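Local coordinates for putative uncharacterized protein PH0242 (PDB 3VU1) that is the C-terminal globular domain of an AglB-type oligosaccharyltransferase and holds a calcium ion in this crystal, at residues K257-I262 / R280-A285; A293-Y298 / G312-M317; K336-L341 / M483-A488. All blocks are in the same frame, centred on the assembly; numbering follows the deposited sequence.

The three contacts follow one another along the chain and illustrate how two beta sheets can be packed together. Contact 1 lies in the antiparallel four-stranded sheet that includes strands 253-262 and 275-285. Contacts 2 and 3 lie in the larger antiparallel sheet, where strands 293-301 and 336-356 are neighbours. The centres of contacts 1 and 3 are about 12 Å apart, and each is about 14 Å from the centre of contact 2. Between the sheets I258 packs on V486 and F339, I283 reaches I314 and M483, and a backbone bond joins I255 to M483. Contact 3 brings a distant part of the chain, strand 464-487, onto the Peripheral 1 region that houses contacts 1 and 2.

Contact 1 (K257-I262 / R280-A285); sequences KIEDFI and RLYISA. With CA (calcium ion), chain C.
E259 and R280 form an antiparallel hydrogen-bonded pair, with E259 N 2.9 Å from R280 O and R280 N returning the bond to E259 O, on strand segments whose axes run 168° apart. Two residues along, past the non-hydrogen-bonded pair I258 and L281, the amide of Y282 bonds to K257 O. On the face carrying K257, E259, R280 and Y282, the side chains meet around a single oxygen. E259 OE2 accepts from R280 NH1 at 2.7 Å, in a salt bridge, and from Y282 OH at 2.8 Å. NH1 comes in on the syn side, somewhat tilted from the carboxylate plane, whereas the hydroxyl lies 47° out of that plane on its opposite face. Two donors thus grip one carboxylate oxygen from opposite faces of its plane, which should favour the charged form. With CG anti to the carbonyl carbon (chi1 -79°) and the chain extended beyond it, E259 brings OE2 to the rim of the Y282 ring, near the ring plane. Over one face of the same ring lies K257, whose CD sits 3.9 Å from the ring centroid in a CH-pi contact; its ammonium is farther off and can add at most a weak attraction.

Both strands belong to a four-stranded antiparallel sheet in the Peripheral 1 region, in which 253-262 and 275-285 are the inner pair. W266, from the edge strand 265-268, makes a cation-pi contact with R280. On the opposite face, I258 CG2 lies 3.9 Å from L281 CD2, the two side chains running alongside one another, and I258 goes on to pack against the larger sheet. At the far end of segment 280-285 the carbonyl A285 O binds the calcium ion at 2.3 Å, and E76, H319 and E322 supply further ligands.

Contact 2 (A293-Y298 / G312-M317); sequences ATLYVY and GEIKYM
The flat groups that meet between A293-L295 and G312-I314 are peptide units, and no aromatic face is used between the two segments. A293 and I314 exchange two bonds: A293 N lies 2.8 Å from I314 O, and I314 N lies 2.7 Å from A293 O, each donor tilted about 30° or slightly more from the carbonyl plane. The L295 amide takes a steeper course, standing 47° out of the plane of the G312 carbonyl group, with N 2.7 Å from O. Aliphatic groups gather around the same oxygens. T294 CG2 comes within 3.6 Å of G312 O, and E313 CA makes a CA-H...O contact with A293 O.

The two strands are the arms of a beta hairpin, 293-301 and 304-314, and the contact lies at its open end, away from the connecting turn. Just beyond I314 the chain turns a corner at K315, and 316-317 pairs instead with 290-291. T294 and E313 share one face, where the E313 carboxylate is bound by K310 of the same strand in a salt bridge. A293, L295 and I314 point to the other, buried face. There the branches of L295 and I314 meet at a slant, L295 CD2 lying 3.8 Å from I314 CD1. For I314, CG1 anti to the carbonyl carbon (chi1 -52°) starts the branch that ends in this methyl. I325 of strand 325-331 lies against both side chains, and A293 touches L341 and Q343 of strand 336-356.

Contact 3 (K336-L341 / M483-A488); sequences KYRFIL and MIEVSA
R338 sets CG anti to its backbone N (chi1 -168°) and bends at chi3 (-81°), turning NE toward E485, whose CG is anti to the carbonyl carbon. The result is a side-on grip in which two nitrogens share one oxygen: NE lies 2.7 Å and NH2 2.8 Å from E485 OE2. The guanidinium and carboxylate planes are only 14° apart, with NE on the anti side of the oxygen and NH2 nearly in line with its C-O bond. K336 places CG between its backbone N and carbonyl carbon, then extends fully so that NZ approaches the other oxygen, E485 OE1, at 3.5 Å. That bond is weak, but it completes a salt-bridge network in which one carboxylate is shared by two cations, which would be expected to keep it ionised.

The backbones are antiparallel neighbours in the large sheet, with Y337 and V486 exchanging two bonds. Near F339 the pairing shifts: F339 N bonds to I484 O, while M483 N bonds to F339 O at 2.8 Å, so two residues face one, as in a classic beta bulge. Strand 293-301 pairs with the other edge of 336-341, making the latter an inner strand.

Y337, F339, I484 and V486 occupy the face opposite the ions. F339 CD1 lies 3.6 Å from I484 CG2, and CE1 of the same ring reaches V486 CG2. Y337 CE1 meets A488 CB at 3.6 Å, with the phenol hydroxyl bonded to P332 O. Beside the bulge, M483 SD packs 3.7 Å from L341 CB, and I255 of strand 253-262 touches both M483 and F339.

Contact 1 (K257-I262 / R280-A285)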
loop_
_atom_site.group_PDB
_atom_site.type_symbol
_atom_site.label_atom_id
_atom_site.label_comp_id
_atom_site.label_asym_id
_atom_site.label_seq_id
_atom_site.Cartn_x
_atom_site.Cartn_y
_atom_site.Cartn_z
ATOM N N LYS A 257 0.359 14.909 -8.866
ATOM C CA LYS A 257 0.137 16.335 -9.155
ATOM C C LYS A 257 0.689 16.559 -10.542
ATOM O O LYS A 257 1.790 16.078 -10.857
ATOM C CB LYS A 257 0.895 17.187 -8.143
ATOM C CG LYS A 257 0.628 18.686 -8.138
ATOM C CD LYS A 257 1.670 19.332 -7.226
ATOM C CE LYS A 257 1.368 20.771 -6.854
ATOM N NZ LYS A 257 0.702 20.896 -5.526
ATOM N N ILE A 258 -0.100 17.199 -11.395
ATOM C CA ILE A 258 0.352 17.615 -12.719
ATOM C C ILE A 258 0.261 19.151 -12.803
ATOM O O ILE A 258 -0.739 19.752 -12.336
ATOM C CB ILE A 258 -0.549 17.056 -13.814
ATOM C CG1 ILE A 258 -0.619 15.536 -13.739
ATOM C CG2 ILE A 258 -0.091 17.545 -15.189
ATOM C CD1 ILE A 258 -1.336 14.905 -14.927
ATOM N N GLU A 259 1.285 19.791 -13.377
ATOM C CA GLU A 259 1.184 21.235 -13.687
ATOM C C GLU A 259 1.273 21.504 -15.185
ATOM O O GLU A 259 2.077 20.912 -15.883
ATOM C CB GLU A 259 2.226 22.053 -12.937
ATOM C CG GLU A 259 1.880 22.338 -11.494
ATOM C CD GLU A 259 3.084 22.815 -10.684
ATOM O OE1 GLU A 259 2.874 23.572 -9.718
ATOM O OE2 GLU A 259 4.247 22.459 -10.999
ATOM N N ASP A 260 0.395 22.358 -15.688
ATOM C CA ASP A 260 0.420 22.753 -17.111
ATOM C C ASP A 260 1.136 24.109 -17.160
ATOM O O ASP A 260 0.870 24.984 -16.305
ATOM C CB ASP A 260 -1.018 22.895 -17.622
ATOM C CG ASP A 260 -1.145 22.780 -19.127
ATOM O OD1 ASP A 260 -0.128 22.490 -19.803
ATOM O OD2 ASP A 260 -2.291 22.954 -19.641
ATOM N N PHE A 261 2.060 24.276 -18.101
ATOM C CA PHE A 261 2.684 25.571 -18.268
ATOM C C PHE A 261 1.821 26.489 -19.156
ATOM O O PHE A 261 1.802 26.333 -20.357
ATOM C CB PHE A 261 4.115 25.428 -18.810
ATOM C CG PHE A 261 4.939 26.681 -18.640
ATOM C CD1 PHE A 261 5.421 27.381 -19.758
ATOM C CD2 PHE A 261 5.195 27.201 -17.349
ATOM C CE1 PHE A 261 6.182 28.532 -19.589
ATOM C CE2 PHE A 261 5.941 28.366 -17.186
ATOM C CZ PHE A 261 6.433 29.029 -18.308
ATOM N N ILE A 262 1.096 27.426 -18.557
ATOM C CA ILE A 262 0.014 28.154 -19.252
ATOM C C ILE A 262 0.329 29.650 -19.283
ATOM O O ILE A 262 0.447 30.295 -18.216
ATOM C CB ILE A 262 -1.357 27.928 -18.551
ATOM C CG1 ILE A 262 -1.722 26.425 -18.554
ATOM C CG2 ILE A 262 -2.463 28.807 -19.145
ATOM C CD1 ILE A 262 -2.853 26.049 -17.600
ATOM N N ARG A 280 4.545 19.355 -15.952
ATOM C CA ARG A 280 5.428 18.931 -14.904
ATOM C C ARG A 280 4.708 17.831 -14.139
ATOM O O ARG A 280 3.663 18.096 -13.522
ATOM C CB ARG A 280 5.793 20.090 -13.975
ATOM C CG ARG A 280 7.006 19.769 -13.098
ATOM C CD ARG A 280 7.148 20.732 -11.939
ATOM N NE ARG A 280 7.973 21.879 -12.294
ATOM C CZ ARG A 280 7.755 23.124 -11.870
ATOM N NH1 ARG A 280 6.727 23.441 -11.083
ATOM N NH2 ARG A 280 8.572 24.071 -12.254
ATOM N N LEU A 281 5.242 16.605 -14.213
ATOM C CA LEU A 281 4.690 15.439 -13.505
ATOM C C LEU A 281 5.395 15.146 -12.167
ATOM O O LEU A 281 6.618 14.911 -12.102
ATOM C CB LEU A 281 4.736 14.236 -14.433
ATOM C CG LEU A 281 4.350 14.619 -15.872
ATOM C CD1 LEU A 281 4.525 13.439 -16.810
ATOM C CD2 LEU A 281 2.925 15.152 -15.981
ATOM N N TYR A 282 4.630 15.191 -11.089
ATOM C CA TYR A 282 5.169 14.914 -9.757
ATOM C C TYR A 282 4.944 13.441 -9.454
ATOM O O TYR A 282 3.811 12.982 -9.333
ATOM C CB TYR A 282 4.487 15.769 -8.705
ATOM C CG TYR A 282 4.837 17.228 -8.769
ATOM C CD1 TYR A 282 4.304 18.049 -9.778
ATOM C CD2 TYR A 282 5.685 17.810 -7.813
ATOM C CE1 TYR A 282 4.614 19.398 -9.837
ATOM C CE2 TYR A 282 6.000 19.166 -7.861
ATOM C CZ TYR A 282 5.463 19.949 -8.875
ATOM O OH TYR A 282 5.750 21.286 -8.941
ATOM N N ILE A 283 6.037 12.704 -9.345
ATOM C CA ILE A 283 5.987 11.253 -9.312
ATOM C C ILE A 283 6.160 10.707 -7.901
ATOM O O ILE A 283 7.042 11.134 -7.147
ATOM C CB ILE A 283 7.025 10.669 -10.276
ATOM C CG1 ILE A 283 6.523 10.920 -11.706
ATOM C CG2 ILE A 283 7.276 9.195 -9.978
ATOM C CD1 ILE A 283 7.417 10.431 -12.831
ATOM N N SER A 284 5.289 9.778 -7.540
ATOM C CA SER A 284 5.469 9.013 -6.319
ATOM C C SER A 284 5.800 7.560 -6.651
ATOM O O SER A 284 5.001 6.874 -7.277
ATOM C CB SER A 284 4.219 9.113 -5.465
ATOM O OG SER A 284 4.297 8.195 -4.408
ATOM N N ALA A 285 7.001 7.112 -6.288
ATOM C CA ALA A 285 7.390 5.706 -6.479
ATOM C C ALA A 285 7.380 4.980 -5.138
ATOM O O ALA A 285 8.116 5.353 -4.197
ATOM C CB ALA A 285 8.752 5.587 -7.151
HETATM CA CA CA C . 8.273 6.886 -2.470
#

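Contact 2 (A293-Y298 / G312-M317)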
loop_
_atom_site.group_PDB
_atom_site.type_symbol
_atom_site.label_atom_id
_atom_site.label_comp_id
_atom_site.label_asym_id
_atom_site.label_seq_id
_atom_site.Cartn_x
_atom_site.Cartn_y
_atom_site.Cartn_z
ATOM N N ALA A 293 13.153 3.218 -17.591
ATOM C CA ALA A 293 11.716 3.315 -17.751
ATOM C C ALA A 293 11.345 4.224 -18.926
ATOM O O ALA A 293 12.023 5.220 -19.176
ATOM C CB ALA A 293 11.098 3.853 -16.453
ATOM N N THR A 294 10.262 3.887 -19.619
ATOM C CA THR A 294 9.681 4.744 -20.655
ATOM C C THR A 294 8.336 5.313 -20.192
ATOM O O THR A 294 7.513 4.567 -19.659
ATOM C CB THR A 294 9.449 3.948 -21.952
ATOM O OG1 THR A 294 10.635 3.226 -22.255
ATOM C CG2 THR A 294 9.117 4.868 -23.118
ATOM N N LEU A 295 8.117 6.616 -20.410
ATOM C CA LEU A 295 6.821 7.243 -20.149
ATOM C C LEU A 295 5.918 7.302 -21.391
ATOM O O LEU A 295 6.373 7.652 -22.491
ATOM C CB LEU A 295 7.013 8.639 -19.604
ATOM C CG LEU A 295 7.959 8.735 -18.427
ATOM C CD1 LEU A 295 8.209 10.187 -18.040
ATOM C CD2 LEU A 295 7.392 7.956 -17.255
ATOM N N TYR A 296 4.639 6.965 -21.217
ATOM C CA TYR A 296 3.675 7.135 -22.302
ATOM C C TYR A 296 2.442 7.874 -21.871
ATOM O O TYR A 296 2.172 8.035 -20.678
ATOM C CB TYR A 296 3.212 5.810 -22.842
ATOM C CG TYR A 296 4.305 4.939 -23.354
ATOM C CD1 TYR A 296 4.974 4.063 -22.503
ATOM C CD2 TYR A 296 4.662 4.958 -24.705
ATOM C CE1 TYR A 296 5.963 3.229 -22.979
ATOM C CE2 TYR A 296 5.655 4.120 -25.199
ATOM C CZ TYR A 296 6.295 3.260 -24.329
ATOM O OH TYR A 296 7.286 2.446 -24.784
ATOM N N VAL A 297 1.698 8.334 -22.867
ATOM C CA VAL A 297 0.316 8.734 -22.680
ATOM C C VAL A 297 -0.523 7.882 -23.641
ATOM O O VAL A 297 -0.210 7.769 -24.848
ATOM C CB VAL A 297 0.126 10.254 -22.905
ATOM C CG1 VAL A 297 -1.335 10.649 -22.762
ATOM C CG2 VAL A 297 0.946 11.052 -21.898
ATOM N N TYR A 298 -1.535 7.218 -23.098
ATOM C CA TYR A 298 -2.491 6.478 -23.919
ATOM C C TYR A 298 -3.771 7.302 -23.977
ATOM O O TYR A 298 -4.390 7.565 -22.938
ATOM C CB TYR A 298 -2.817 5.109 -23.305
ATOM C CG TYR A 298 -1.709 4.064 -23.270
ATOM C CD1 TYR A 298 -0.418 4.359 -23.711
ATOM C CD2 TYR A 298 -1.950 2.781 -22.749
ATOM C CE1 TYR A 298 0.593 3.409 -23.668
ATOM C CE2 TYR A 298 -0.939 1.829 -22.696
ATOM C CZ TYR A 298 0.335 2.143 -23.161
ATOM O OH TYR A 298 1.375 1.217 -23.126
ATOM N N GLY A 312 8.740 10.412 -22.853
ATOM C CA GLY A 312 9.884 10.510 -21.939
ATOM C C GLY A 312 10.503 9.206 -21.512
ATOM O O GLY A 312 9.965 8.134 -21.765
ATOM N N GLU A 313 11.661 9.319 -20.878
ATOM C CA GLU A 313 12.376 8.184 -20.316
ATOM C C GLU A 313 12.874 8.527 -18.931
ATOM O O GLU A 313 13.135 9.694 -18.643
ATOM C CB GLU A 313 13.570 7.850 -21.164
ATOM C CG GLU A 313 13.214 7.197 -22.479
ATOM C CD GLU A 313 14.445 6.866 -23.295
ATOM O OE1 GLU A 313 14.346 5.965 -24.144
ATOM O OE2 GLU A 313 15.507 7.499 -23.077
ATOM N N ILE A 314 12.983 7.534 -18.049
ATOM C CA ILE A 314 13.645 7.770 -16.762
ATOM C C ILE A 314 14.617 6.650 -16.556
ATOM O O ILE A 314 14.191 5.510 -16.373
ATOM C CB ILE A 314 12.677 7.808 -15.574
ATOM C CG1 ILE A 314 11.532 8.784 -15.835
ATOM C CG2 ILE A 314 13.436 8.198 -14.322
ATOM C CD1 ILE A 314 10.317 8.546 -14.973
ATOM N N LYS A 315 15.913 6.972 -16.629
ATOM C CA LYS A 315 16.991 5.979 -16.468
ATOM C C LYS A 315 16.953 5.446 -15.032
ATOM O O LYS A 315 17.001 4.227 -14.795
ATOM C CB LYS A 315 18.377 6.542 -16.879
ATOM C CG LYS A 315 18.996 7.687 -16.043
ATOM C CD LYS A 315 18.044 8.806 -15.532
ATOM C CE LYS A 315 17.686 9.873 -16.569
ATOM N NZ LYS A 315 18.880 10.690 -16.944
ATOM N N TYR A 316 16.778 6.371 -14.093
ATOM C CA TYR A 316 16.796 6.029 -12.709
ATOM C C TYR A 316 16.178 7.105 -11.837
ATOM O O TYR A 316 16.569 8.279 -11.907
ATOM C CB TYR A 316 18.236 5.744 -12.233
ATOM C CG TYR A 316 18.307 5.448 -10.740
ATOM C CD1 TYR A 316 17.933 4.190 -10.255
ATOM C CD2 TYR A 316 18.700 6.438 -9.817
ATOM C CE1 TYR A 316 17.958 3.920 -8.907
ATOM C CE2 TYR A 316 18.736 6.179 -8.458
ATOM C CZ TYR A 316 18.366 4.914 -8.014
ATOM O OH TYR A 316 18.364 4.588 -6.676
ATOM N N MET A 317 15.240 6.683 -10.989
ATOM C CA MET A 317 14.768 7.515 -9.887
ATOM C C MET A 317 14.736 6.712 -8.569
ATOM O O MET A 317 14.165 5.638 -8.512
ATOM C CB MET A 317 13.394 8.105 -10.224
ATOM C CG MET A 317 12.898 9.124 -9.207
ATOM S SD MET A 317 11.329 9.953 -9.599
ATOM C CE MET A 317 11.715 10.646 -11.205
#

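Contact 3 (K336-L341 / M483-A488)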
loop_
_atom_site.group_PDB
_atom_site.type_symbol
_atom_site.label_atom_id
_atom_site.label_comp_id
_atom_site.label_asym_id
_atom_site.label_seq_id
_atom_site.Cartn_x
_atom_site.Cartn_y
_atom_site.Cartn_z
ATOM N N LYS A 336 -10.284 10.490 -22.336
ATOM C CA LYS A 336 -9.366 10.627 -21.215
ATOM C C LYS A 336 -7.934 10.238 -21.573
ATOM O O LYS A 336 -7.704 9.564 -22.578
ATOM C CB LYS A 336 -9.849 9.823 -20.010
ATOM C CG LYS A 336 -9.956 8.330 -20.235
ATOM C CD LYS A 336 -10.267 7.649 -18.917
ATOM C CE LYS A 336 -10.611 6.179 -19.112
ATOM N NZ LYS A 336 -10.976 5.598 -17.790
ATOM N N TYR A 337 -6.976 10.686 -20.753
ATOM C CA TYR A 337 -5.555 10.331 -20.952
ATOM C C TYR A 337 -4.995 9.494 -19.796
ATOM O O TYR A 337 -5.198 9.800 -18.608
ATOM C CB TYR A 337 -4.669 11.561 -21.235
ATOM C CG TYR A 337 -5.254 12.496 -22.269
ATOM C CD1 TYR A 337 -5.911 13.660 -21.879
ATOM C CD2 TYR A 337 -5.172 12.211 -23.628
ATOM C CE1 TYR A 337 -6.461 14.525 -22.804
ATOM C CE2 TYR A 337 -5.722 13.070 -24.567
ATOM C CZ TYR A 337 -6.369 14.227 -24.144
ATOM O OH TYR A 337 -6.932 15.098 -25.052
ATOM N N ARG A 338 -4.310 8.421 -20.163
ATOM C CA ARG A 338 -3.683 7.570 -19.171
ATOM C C ARG A 338 -2.163 7.656 -19.293
ATOM O O ARG A 338 -1.581 7.322 -20.327
ATOM C CB ARG A 338 -4.179 6.118 -19.309
ATOM C CG ARG A 338 -3.806 5.207 -18.152
ATOM C CD ARG A 338 -4.182 3.780 -18.468
ATOM N NE ARG A 338 -5.589 3.563 -18.212
ATOM C CZ ARG A 338 -6.315 2.596 -18.758
ATOM N NH1 ARG A 338 -5.754 1.746 -19.619
ATOM N NH2 ARG A 338 -7.606 2.497 -18.449
ATOM N N PHE A 339 -1.536 8.109 -18.220
ATOM C CA PHE A 339 -0.091 8.123 -18.118
ATOM C C PHE A 339 0.453 6.744 -17.700
ATOM O O PHE A 339 0.032 6.171 -16.694
ATOM C CB PHE A 339 0.333 9.241 -17.164
ATOM C CG PHE A 339 0.022 10.620 -17.691
ATOM C CD1 PHE A 339 -1.301 11.057 -17.819
ATOM C CD2 PHE A 339 1.040 11.474 -18.092
ATOM C CE1 PHE A 339 -1.599 12.316 -18.313
ATOM C CE2 PHE A 339 0.745 12.737 -18.596
ATOM C CZ PHE A 339 -0.572 13.156 -18.703
ATOM N N ILE A 340 1.353 6.208 -18.517
ATOM C CA ILE A 340 1.975 4.904 -18.286
ATOM C C ILE A 340 3.481 4.977 -18.020
ATOM O O ILE A 340 4.217 5.648 -18.741
ATOM C CB ILE A 340 1.698 3.932 -19.465
ATOM C CG1 ILE A 340 0.454 3.086 -19.193
ATOM C CG2 ILE A 340 2.815 2.922 -19.610
ATOM C CD1 ILE A 340 -0.798 3.895 -19.070
ATOM N N LEU A 341 3.930 4.287 -16.982
ATOM C CA LEU A 341 5.346 4.037 -16.828
ATOM C C LEU A 341 5.583 2.593 -17.246
ATOM O O LEU A 341 4.941 1.683 -16.732
ATOM C CB LEU A 341 5.797 4.282 -15.384
ATOM C CG LEU A 341 7.323 4.196 -15.154
ATOM C CD1 LEU A 341 7.770 5.219 -14.135
ATOM C CD2 LEU A 341 7.830 2.799 -14.749
ATOM N N MET A 483 -0.091 5.409 -14.011
ATOM C CA MET A 483 0.353 6.427 -13.074
ATOM C C MET A 483 -0.778 7.332 -12.636
ATOM O O MET A 483 -0.834 7.753 -11.491
ATOM C CB MET A 483 1.525 7.246 -13.621
ATOM C CG MET A 483 2.655 6.458 -14.255
ATOM S SD MET A 483 4.104 7.509 -14.596
ATOM C CE MET A 483 4.730 7.753 -12.930
ATOM N N ILE A 484 -1.660 7.656 -13.574
ATOM C CA ILE A 484 -2.799 8.572 -13.350
ATOM C C ILE A 484 -3.644 8.548 -14.615
ATOM O O ILE A 484 -3.128 8.283 -15.704
ATOM C CB ILE A 484 -2.359 10.032 -13.024
ATOM C CG1 ILE A 484 -3.533 10.855 -12.434
ATOM C CG2 ILE A 484 -1.722 10.682 -14.263
ATOM C CD1 ILE A 484 -3.180 12.165 -11.738
ATOM N N GLU A 485 -4.944 8.779 -14.443
ATOM C CA GLU A 485 -5.885 9.025 -15.545
ATOM C C GLU A 485 -6.439 10.446 -15.454
ATOM O O GLU A 485 -6.941 10.877 -14.408
ATOM C CB GLU A 485 -7.021 8.026 -15.519
ATOM C CG GLU A 485 -6.532 6.611 -15.698
ATOM C CD GLU A 485 -7.658 5.618 -15.939
ATOM O OE1 GLU A 485 -8.667 5.669 -15.193
ATOM O OE2 GLU A 485 -7.522 4.788 -16.874
ATOM N N VAL A 486 -6.314 11.182 -16.550
ATOM C CA VAL A 486 -6.764 12.573 -16.617
ATOM C C VAL A 486 -7.832 12.660 -17.700
ATOM O O VAL A 486 -7.597 12.247 -18.862
ATOM C CB VAL A 486 -5.587 13.537 -16.938
ATOM C CG1 VAL A 486 -6.066 14.979 -17.040
ATOM C CG2 VAL A 486 -4.517 13.438 -15.865
ATOM N N SER A 487 -9.008 13.165 -17.317
ATOM C CA SER A 487 -10.086 13.425 -18.283
ATOM C C SER A 487 -9.672 14.518 -19.234
ATOM O O SER A 487 -9.010 15.497 -18.818
ATOM C CB SER A 487 -11.332 13.901 -17.576
ATOM O OG SER A 487 -11.873 12.870 -16.795
ATOM N N ALA A 488 -10.052 14.368 -20.502
ATOM C CA ALA A 488 -9.929 15.477 -21.439
ATOM C C ALA A 488 -10.993 16.565 -21.174
ATOM O O ALA A 488 -12.044 16.316 -20.596
ATOM C CB ALA A 488 -9.983 14.974 -22.865
#